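Local coordinates for LRA-12 (Uncultured bacterium, PDB 5AEB), which probably hydrolyses beta-lactam antibiotics, carbapenems among them, as a class B3 metallo-beta-lactamase with two zinc ions in its active site, at residues Ser229-His234 / Lys246-Arg251; Arg25-Leu30 / Phe220-Ala225. All blocks are in the same frame, centred on the assembly; numbering follows the deposited sequence.

Contact 1. Residues Ser229-His234 / Lys246-Arg251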
ATOM      1  N   SER A 229      -5.262   7.999  -7.016  1.00 20.83           N
ATOM      2  CA  SER A 229      -5.229   9.427  -7.202  1.00 21.06           C
ATOM      3  C   SER A 229      -3.880   9.997  -6.765  1.00 20.60           C
ATOM      4  O   SER A 229      -3.432  10.968  -7.352  1.00 20.74           O
ATOM      5  CB  SER A 229      -6.393  10.121  -6.481  1.00 21.51           C
ATOM      6  OG  SER A 229      -6.330   9.870  -5.083  1.00 21.25           O
ATOM      7  N   GLN A 230      -3.223   9.378  -5.765  1.00 20.14           N
ATOM      8  CA  GLN A 230      -1.973   9.955  -5.250  1.00 19.84           C
ATOM      9  C   GLN A 230      -0.797   9.918  -6.216  1.00 19.66           C
ATOM     10  O   GLN A 230       0.104  10.708  -6.081  1.00 19.62           O
ATOM     11  CB  GLN A 230      -1.566   9.366  -3.905  1.00 19.53           C
ATOM     12  CG  GLN A 230      -2.613   9.548  -2.830  1.00 19.78           C
ATOM     13  CD  GLN A 230      -2.352   8.669  -1.608  1.00 19.51           C
ATOM     14  OE1 GLN A 230      -1.891   7.491  -1.711  1.00 19.18           O
ATOM     15  NE2 GLN A 230      -2.636   9.215  -0.455  1.00 19.74           N
ATOM     16  N   PHE A 231      -0.810   9.014  -7.185  1.00 19.73           N
ATOM     17  CA  PHE A 231       0.148   9.086  -8.293  1.00 20.32           C
ATOM     18  C   PHE A 231      -0.495   9.377  -9.633  1.00 21.20           C
ATOM     19  O   PHE A 231       0.088   9.054 -10.664  1.00 21.57           O
ATOM     20  CB  PHE A 231       1.047   7.831  -8.396  1.00 19.90           C
ATOM     21  CG  PHE A 231       0.320   6.523  -8.635  1.00 20.06           C
ATOM     22  CD1 PHE A 231      -0.479   5.949  -7.658  1.00 20.14           C
ATOM     23  CD2 PHE A 231       0.540   5.807  -9.798  1.00 20.45           C
ATOM     24  CE1 PHE A 231      -1.082   4.710  -7.863  1.00 20.27           C
ATOM     25  CE2 PHE A 231      -0.072   4.583 -10.030  1.00 20.74           C
ATOM     26  CZ  PHE A 231      -0.880   4.024  -9.054  1.00 20.63           C
ATOM     27  N   SER A 232      -1.681   9.966  -9.611  1.00 22.06           N
ATOM     28  CA  SER A 232      -2.427  10.310 -10.847  1.00 23.34           C
ATOM     29  C   SER A 232      -2.521   9.126 -11.806  1.00 24.21           C
ATOM     30  O   SER A 232      -2.263   9.283 -12.998  1.00 24.43           O
ATOM     31  CB  SER A 232      -1.731  11.439 -11.596  1.00 23.37           C
ATOM     32  OG  SER A 232      -1.779  12.624 -10.857  1.00 23.44           O
ATOM     33  N   MET A 233      -2.852   7.935 -11.306  1.00 24.72           N
ATOM     34  CA  MET A 233      -2.802   6.746 -12.160  1.00 25.89           C
ATOM     35  C   MET A 233      -3.691   6.864 -13.418  1.00 27.04           C
ATOM     36  O   MET A 233      -3.309   6.434 -14.502  1.00 27.02           O
ATOM     37  CB  MET A 233      -3.159   5.489 -11.375  1.00 26.33           C
ATOM     38  CG  MET A 233      -3.029   4.221 -12.208  1.00 27.46           C
ATOM     39  SD  MET A 233      -3.717   2.857 -11.263  1.00 29.87           S
ATOM     40  CE  MET A 233      -5.425   2.856 -11.795  1.00 29.36           C
ATOM     41  N   HIS A 234      -4.851   7.481 -13.252  1.00 27.71           N
ATOM     42  CA  HIS A 234      -5.790   7.648 -14.338  1.00 29.86           C
ATOM     43  C   HIS A 234      -5.424   8.657 -15.387  1.00 30.42           C
ATOM     44  O   HIS A 234      -6.046   8.668 -16.440  1.00 31.90           O
ATOM     45  CB  HIS A 234      -7.173   7.886 -13.783  1.00 30.28           C
ATOM     46  CG  HIS A 234      -7.622   6.781 -12.902  1.00 30.14           C
ATOM     47  ND1 HIS A 234      -7.859   5.544 -13.370  1.00 30.73           N
ATOM     48  CD2 HIS A 234      -7.789   6.726 -11.536  1.00 29.52           C
ATOM     49  CE1 HIS A 234      -8.224   4.754 -12.363  1.00 30.10           C
ATOM     50  NE2 HIS A 234      -8.179   5.479 -11.238  1.00 29.81           N
ATOM     51  N   LYS A 246       6.852   3.396 -19.170  1.00 32.07           N
ATOM     52  CA  LYS A 246       7.367   4.773 -19.166  1.00 31.76           C
ATOM     53  C   LYS A 246       6.355   5.832 -18.695  1.00 30.63           C
ATOM     54  O   LYS A 246       6.754   6.860 -18.126  1.00 29.42           O
ATOM     55  CB  LYS A 246       8.046   5.115 -20.499  1.00 33.29           C
ATOM     56  CG  LYS A 246       9.324   4.283 -20.682  1.00 34.91           C
ATOM     57  CD  LYS A 246       9.878   4.364 -22.082  1.00 36.36           C
ATOM     58  CE  LYS A 246      11.065   3.434 -22.250  1.00 37.89           C
ATOM     59  NZ  LYS A 246      11.656   3.664 -23.612  1.00 40.41           N
ATOM     60  N   SER A 247       5.059   5.551 -18.850  1.00 30.14           N
ATOM     61  CA  SER A 247       4.043   6.490 -18.394  1.00 29.49           C
ATOM     62  C   SER A 247       3.987   6.618 -16.867  1.00 28.01           C
ATOM     63  O   SER A 247       3.377   7.561 -16.331  1.00 27.59           O
ATOM     64  CB  SER A 247       2.677   6.197 -19.003  1.00 30.96           C
ATOM     65  OG  SER A 247       2.417   4.811 -19.038  1.00 33.18           O
ATOM     66  N   PHE A 248       4.691   5.717 -16.181  1.00 26.44           N
ATOM     67  CA  PHE A 248       4.776   5.733 -14.730  1.00 25.09           C
ATOM     68  C   PHE A 248       6.089   6.314 -14.195  1.00 24.46           C
ATOM     69  O   PHE A 248       6.307   6.383 -12.984  1.00 23.87           O
ATOM     70  CB  PHE A 248       4.468   4.327 -14.175  1.00 24.54           C
ATOM     71  CG  PHE A 248       3.051   3.900 -14.419  1.00 24.65           C
ATOM     72  CD1 PHE A 248       2.022   4.367 -13.610  1.00 24.26           C
ATOM     73  CD2 PHE A 248       2.735   3.069 -15.490  1.00 25.35           C
ATOM     74  CE1 PHE A 248       0.712   3.986 -13.860  1.00 24.74           C
ATOM     75  CE2 PHE A 248       1.436   2.679 -15.737  1.00 25.48           C
ATOM     76  CZ  PHE A 248       0.419   3.152 -14.934  1.00 25.50           C
ATOM     77  N   MET A 249       6.952   6.746 -15.116  1.00 24.67           N
ATOM     78  CA  MET A 249       8.157   7.462 -14.761  1.00 24.34           C
ATOM     79  C   MET A 249       7.772   8.930 -14.546  1.00 23.88           C
ATOM     80  O   MET A 249       7.339   9.610 -15.484  1.00 24.36           O
ATOM     81  CB  MET A 249       9.227   7.280 -15.830  1.00 25.05           C
ATOM     82  CG  MET A 249       9.785   5.850 -15.932  1.00 25.85           C
ATOM     83  SD  MET A 249      11.074   5.734 -17.235  1.00 27.14           S
ATOM     84  CE  MET A 249      11.377   3.967 -17.135  1.00 28.07           C
ATOM     85  N   ASP A 250       7.898   9.415 -13.310  1.00 22.95           N
ATOM     86  CA  ASP A 250       7.284  10.706 -12.937  1.00 22.54           C
ATOM     87  C   ASP A 250       7.906  11.241 -11.656  1.00 21.88           C
ATOM     88  O   ASP A 250       7.231  11.403 -10.635  1.00 21.49           O
ATOM     89  CB  ASP A 250       5.743  10.531 -12.804  1.00 22.50           C
ATOM     90  CG  ASP A 250       5.006  11.831 -12.460  1.00 22.66           C
ATOM     91  OD1 ASP A 250       5.490  12.932 -12.819  1.00 23.08           O
ATOM     92  OD2 ASP A 250       3.933  11.764 -11.802  1.00 22.53           O
ATOM     93  N   ARG A 251       9.205  11.510 -11.706  1.00 21.59           N
ATOM     94  CA  ARG A 251       9.870  12.057 -10.568  1.00 21.58           C
ATOM     95  C   ARG A 251       9.275  13.398 -10.127  1.00 21.63           C
ATOM     96  O   ARG A 251       9.088  13.614  -8.921  1.00 21.70           O
ATOM     97  CB  ARG A 251      11.378  12.135 -10.813  1.00 22.19           C
ATOM     98  CG  ARG A 251      12.178  12.586  -9.601  1.00 21.99           C
ATOM     99  CD  ARG A 251      12.052  11.631  -8.436  1.00 21.85           C
ATOM    100  NE  ARG A 251      12.412  12.327  -7.195  1.00 21.95           N
ATOM    101  CZ  ARG A 251      13.038  11.764  -6.167  1.00 22.17           C
ATOM    102  NH1 ARG A 251      13.377  10.472  -6.194  1.00 21.69           N
ATOM    103  NH2 ARG A 251      13.296  12.497  -5.087  1.00 22.16           N
TER
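Phe248 brings its ring up to two buried side chains, Phe231 and Met233, and all that passes between 229-234 and 246-251 is apolar packing; no hydrogen bond joins them. In the aromatic pair, CE1 of Phe248 lies 4.0 Å from CE2 of Phe231, at the edge of the Phe231 ring and near its plane; seen from Phe248, the same approach is oblique. The aliphatic share comes from Met233, whose CG sits 4.1 Å from the same CE1 of Phe248, at the edge of that ring. Met233 has CG anti to its backbone N (chi1 -176°), which carries the chain past the phenyl rim before it bends at the thioether (chi3 91°) and turns its methyl from Phe248. Within 229-234, CB of Met233 also covers one face of Phe231, 3.4 Å above the ring plane and offset toward its rim. Polar bonds run within each segment or to the surroundings: Ser232 N bonds Ser229 O, Met249 N bonds Lys246 O, and the carboxylate of Asp250 caps Gly253 N and forms a salt bridge with Lys236. The contact joins the start of helix 233-236 to the loop that leads into helix 251-267. Strand 222-225 borders it through Trp223 and Ala225 on Phe231 and Ile222 on Phe248, while strand 24-27 supplies Phe24 to Met233 and Ile26 to Phe248.

Contact 2. Residues Arg25-Leu30 / Phe220-Ala225; sequences RIAGNL and FDIWVA. With SO4 (sulfate ion), chain F.
Ile222 reaches across from strand 222-225 to Ala27 and Ile26, side chain against side chain, with no hydrogen bond between the segments. Its CB points toward 25-30 and splits into two branches. CG2, anti to the backbone N, lies 4.4 Å from CG2 of Ile26. CG1 takes the other course, anti to the carbonyl carbon (chi1 -65°), and ends in CD1, 3.7 Å from CB of Ala27, the closest approach of the two segments. Both targets belong to a classic beta bulge, in which Ile26 and Ala27 together face Leu30: Ile26 N bonds Leu30 O at 3.0 Å, and Ala27 N makes a weak bond to the same oxygen. A type II' turn from Ala27 to Leu30 closes the hairpin, with Gly28 at positive phi. Arg25 braces this turn, its NE giving a nearly straight bond (169°) to a lone pair of Gly28 O at 2.8 Å, in the guanidinium plane. NH1 of the same arginine binds O4 of a sulfate, probably from the crystallisation liquor, at 2.7 Å; Glu175 N also holds this ion. The contact spans the two sheets of the metallo-beta-lactamase alpha-beta/beta-alpha sandwich, setting edge strand 24-27 of one against edge strand 222-225 of the other. Tyr41 of strand 41-45 and Ile181 of strand 178-184 fill in beside Leu30, and Tyr41 and Ile183 pack on Val224.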
ATOM      1  N   ARG A  25      -0.962  -4.562 -16.285  1.00 24.51           N
ATOM      2  CA  ARG A  25       0.460  -4.629 -16.049  1.00 24.41           C
ATOM      3  C   ARG A  25       1.045  -3.196 -16.076  1.00 24.37           C
ATOM      4  O   ARG A  25       0.889  -2.458 -17.040  1.00 24.36           O
ATOM      5  CB  ARG A  25       1.086  -5.502 -17.148  1.00 25.40           C
ATOM      6  CG  ARG A  25       2.531  -5.916 -16.936  1.00 25.42           C
ATOM      7  CD  ARG A  25       3.019  -6.733 -18.139  1.00 26.43           C
ATOM      8  NE  ARG A  25       4.425  -7.098 -17.957  1.00 26.76           N
ATOM      9  CZ  ARG A  25       5.294  -7.364 -18.941  1.00 27.65           C
ATOM     10  NH1 ARG A  25       4.912  -7.305 -20.209  1.00 28.34           N
ATOM     11  NH2 ARG A  25       6.562  -7.678 -18.644  1.00 27.47           N
ATOM     12  N   ILE A  26       1.702  -2.824 -14.981  1.00 23.82           N
ATOM     13  CA  ILE A  26       2.392  -1.573 -14.877  1.00 24.01           C
ATOM     14  C   ILE A  26       3.797  -1.723 -15.492  1.00 24.27           C
ATOM     15  O   ILE A  26       4.165  -0.965 -16.389  1.00 24.89           O
ATOM     16  CB  ILE A  26       2.482  -1.121 -13.388  1.00 23.64           C
ATOM     17  CG1 ILE A  26       1.062  -0.917 -12.804  1.00 23.32           C
ATOM     18  CG2 ILE A  26       3.322   0.140 -13.249  1.00 23.92           C
ATOM     19  CD1 ILE A  26       0.982  -1.193 -11.312  1.00 22.79           C
ATOM     20  N   ALA A  27       4.567  -2.699 -15.004  1.00 23.75           N
ATOM     21  CA  ALA A  27       5.984  -2.827 -15.380  1.00 24.23           C
ATOM     22  C   ALA A  27       6.535  -4.187 -14.946  1.00 23.88           C
ATOM     23  O   ALA A  27       6.344  -4.586 -13.817  1.00 23.30           O
ATOM     24  CB  ALA A  27       6.797  -1.701 -14.750  1.00 24.17           C
ATOM     25  N   GLY A  28       7.197  -4.907 -15.849  1.00 24.34           N
ATOM     26  CA  GLY A  28       7.783  -6.196 -15.496  1.00 24.50           C
ATOM     27  C   GLY A  28       6.727  -7.139 -14.923  1.00 23.89           C
ATOM     28  O   GLY A  28       5.665  -7.315 -15.510  1.00 23.81           O
ATOM     29  N   ASN A  29       7.006  -7.696 -13.753  1.00 23.75           N
ATOM     30  CA  ASN A  29       6.069  -8.564 -13.084  1.00 23.28           C
ATOM     31  C   ASN A  29       5.119  -7.843 -12.081  1.00 22.44           C
ATOM     32  O   ASN A  29       4.444  -8.493 -11.302  1.00 22.12           O
ATOM     33  CB  ASN A  29       6.798  -9.774 -12.471  1.00 24.58           C
ATOM     34  CG  ASN A  29       7.673  -9.408 -11.265  1.00 26.19           C
ATOM     35  OD1 ASN A  29       8.038  -8.247 -11.070  1.00 27.16           O
ATOM     36  ND2 ASN A  29       8.016 -10.410 -10.442  1.00 26.89           N
ATOM     37  N   LEU A  30       5.047  -6.515 -12.133  1.00 21.52           N
ATOM     38  CA  LEU A  30       4.111  -5.747 -11.301  1.00 20.88           C
ATOM     39  C   LEU A  30       2.786  -5.439 -12.018  1.00 20.64           C
ATOM     40  O   LEU A  30       2.787  -4.869 -13.111  1.00 21.05           O
ATOM     41  CB  LEU A  30       4.750  -4.430 -10.813  1.00 20.41           C
ATOM     42  CG  LEU A  30       3.846  -3.452 -10.057  1.00 20.06           C
ATOM     43  CD1 LEU A  30       3.317  -4.073  -8.758  1.00 19.39           C
ATOM     44  CD2 LEU A  30       4.599  -2.147  -9.781  1.00 19.91           C
ATOM     45  N   PHE A 220      14.395   5.664  -7.819  1.00 20.34           N
ATOM     46  CA  PHE A 220      13.593   4.644  -8.484  1.00 20.15           C
ATOM     47  C   PHE A 220      13.228   5.191  -9.889  1.00 20.29           C
ATOM     48  O   PHE A 220      13.347   6.422 -10.165  1.00 20.34           O
ATOM     49  CB  PHE A 220      12.295   4.402  -7.676  1.00 19.54           C
ATOM     50  CG  PHE A 220      11.597   5.684  -7.299  1.00 19.32           C
ATOM     51  CD1 PHE A 220      10.745   6.330  -8.206  1.00 19.29           C
ATOM     52  CD2 PHE A 220      11.825   6.273  -6.048  1.00 19.27           C
ATOM     53  CE1 PHE A 220      10.143   7.555  -7.872  1.00 19.20           C
ATOM     54  CE2 PHE A 220      11.216   7.476  -5.720  1.00 19.20           C
ATOM     55  CZ  PHE A 220      10.384   8.130  -6.625  1.00 19.16           C
ATOM     56  N   ASP A 221      12.756   4.290 -10.738  1.00 20.26           N
ATOM     57  CA  ASP A 221      12.317   4.621 -12.077  1.00 20.68           C
ATOM     58  C   ASP A 221      10.818   4.913 -12.058  1.00 20.21           C
ATOM     59  O   ASP A 221      10.362   5.849 -12.700  1.00 20.33           O
ATOM     60  CB  ASP A 221      12.626   3.441 -12.998  1.00 21.54           C
ATOM     61  CG  ASP A 221      14.128   3.171 -13.103  1.00 22.44           C
ATOM     62  OD1 ASP A 221      14.869   4.160 -13.400  1.00 23.24           O
ATOM     63  OD2 ASP A 221      14.585   2.015 -12.877  1.00 22.53           O
ATOM     64  N   ILE A 222      10.078   4.114 -11.284  1.00 19.94           N
ATOM     65  CA  ILE A 222       8.618   4.156 -11.205  1.00 19.76           C
ATOM     66  C   ILE A 222       8.154   4.173  -9.742  1.00 19.32           C
ATOM     67  O   ILE A 222       8.692   3.440  -8.891  1.00 19.21           O
ATOM     68  CB  ILE A 222       8.004   2.926 -11.932  1.00 20.08           C
ATOM     69  CG1 ILE A 222       8.334   3.001 -13.446  1.00 20.65           C
ATOM     70  CG2 ILE A 222       6.509   2.753 -11.618  1.00 19.95           C
ATOM     71  CD1 ILE A 222       7.956   1.742 -14.196  1.00 21.16           C
ATOM     72  N   TRP A 223       7.210   5.059  -9.441  1.00 19.16           N
ATOM     73  CA  TRP A 223       6.585   5.070  -8.142  1.00 18.85           C
ATOM     74  C   TRP A 223       5.109   4.869  -8.313  1.00 18.88           C
ATOM     75  O   TRP A 223       4.481   5.374  -9.285  1.00 19.12           O
ATOM     76  CB  TRP A 223       6.870   6.347  -7.371  1.00 18.75           C
ATOM     77  CG  TRP A 223       6.226   7.604  -7.916  1.00 18.89           C
ATOM     78  CD1 TRP A 223       6.595   8.312  -9.052  1.00 19.14           C
ATOM     79  CD2 TRP A 223       5.087   8.357  -7.352  1.00 18.88           C
ATOM     80  NE1 TRP A 223       5.786   9.392  -9.233  1.00 19.27           N
ATOM     81  CE2 TRP A 223       4.863   9.484  -8.247  1.00 19.14           C
ATOM     82  CE3 TRP A 223       4.265   8.209  -6.231  1.00 18.75           C
ATOM     83  CZ2 TRP A 223       3.846  10.420  -8.032  1.00 19.31           C
ATOM     84  CZ3 TRP A 223       3.258   9.158  -6.013  1.00 18.91           C
ATOM     85  CH2 TRP A 223       3.059  10.244  -6.893  1.00 19.20           C
ATOM     86  N   VAL A 224       4.550   4.111  -7.399  1.00 18.71           N
ATOM     87  CA  VAL A 224       3.107   4.006  -7.309  1.00 18.77           C
ATOM     88  C   VAL A 224       2.736   4.258  -5.854  1.00 18.54           C
ATOM     89  O   VAL A 224       3.625   4.348  -4.989  1.00 18.36           O
ATOM     90  CB  VAL A 224       2.596   2.626  -7.784  1.00 18.98           C
ATOM     91  CG1 VAL A 224       2.917   2.407  -9.263  1.00 19.38           C
ATOM     92  CG2 VAL A 224       3.224   1.539  -6.924  1.00 18.81           C
ATOM     93  N   ALA A 225       1.441   4.355  -5.560  1.00 18.62           N
ATOM     94  CA  ALA A 225       1.037   4.720  -4.202  1.00 18.51           C
ATOM     95  C   ALA A 225      -0.154   3.895  -3.722  1.00 18.59           C
ATOM     96  O   ALA A 225      -0.655   3.043  -4.456  1.00 18.76           O
ATOM     97  CB  ALA A 225       0.781   6.229  -4.102  1.00 18.64           C
TER
HETATM   98  S   SO4 F1310       7.778  -8.375 -22.246  1.00 76.51           S
HETATM   99  O1  SO4 F1310       9.066  -8.034 -22.897  1.00 80.49           O
HETATM  100  O2  SO4 F1310       8.061  -9.374 -21.175  1.00 68.49           O
HETATM  101  O3  SO4 F1310       6.829  -8.918 -23.253  1.00 72.97           O
HETATM  102  O4  SO4 F1310       7.170  -7.130 -21.709  1.00 72.89           O

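Contacts 1 and 2 have centres about 10 Å apart and share one apolar core, the Phe248 ring belonging to both packings. Strand 222-225 joins them further: Trp223 NE1 probably hydrogen-bonds Asp250 O at 2.8 Å, and Phe231 CD1 lies 3.3 Å from Ala225 N. The chain then runs from that strand past the zinc ligand His227 into 229-234. Contact 1 is therefore nearer the metals, with the Phe231 side chain about 7 Å from that of His227 and about 11 Å from a zinc ion, whereas contact 2 lies away from the metal sites, where the two sheets meet.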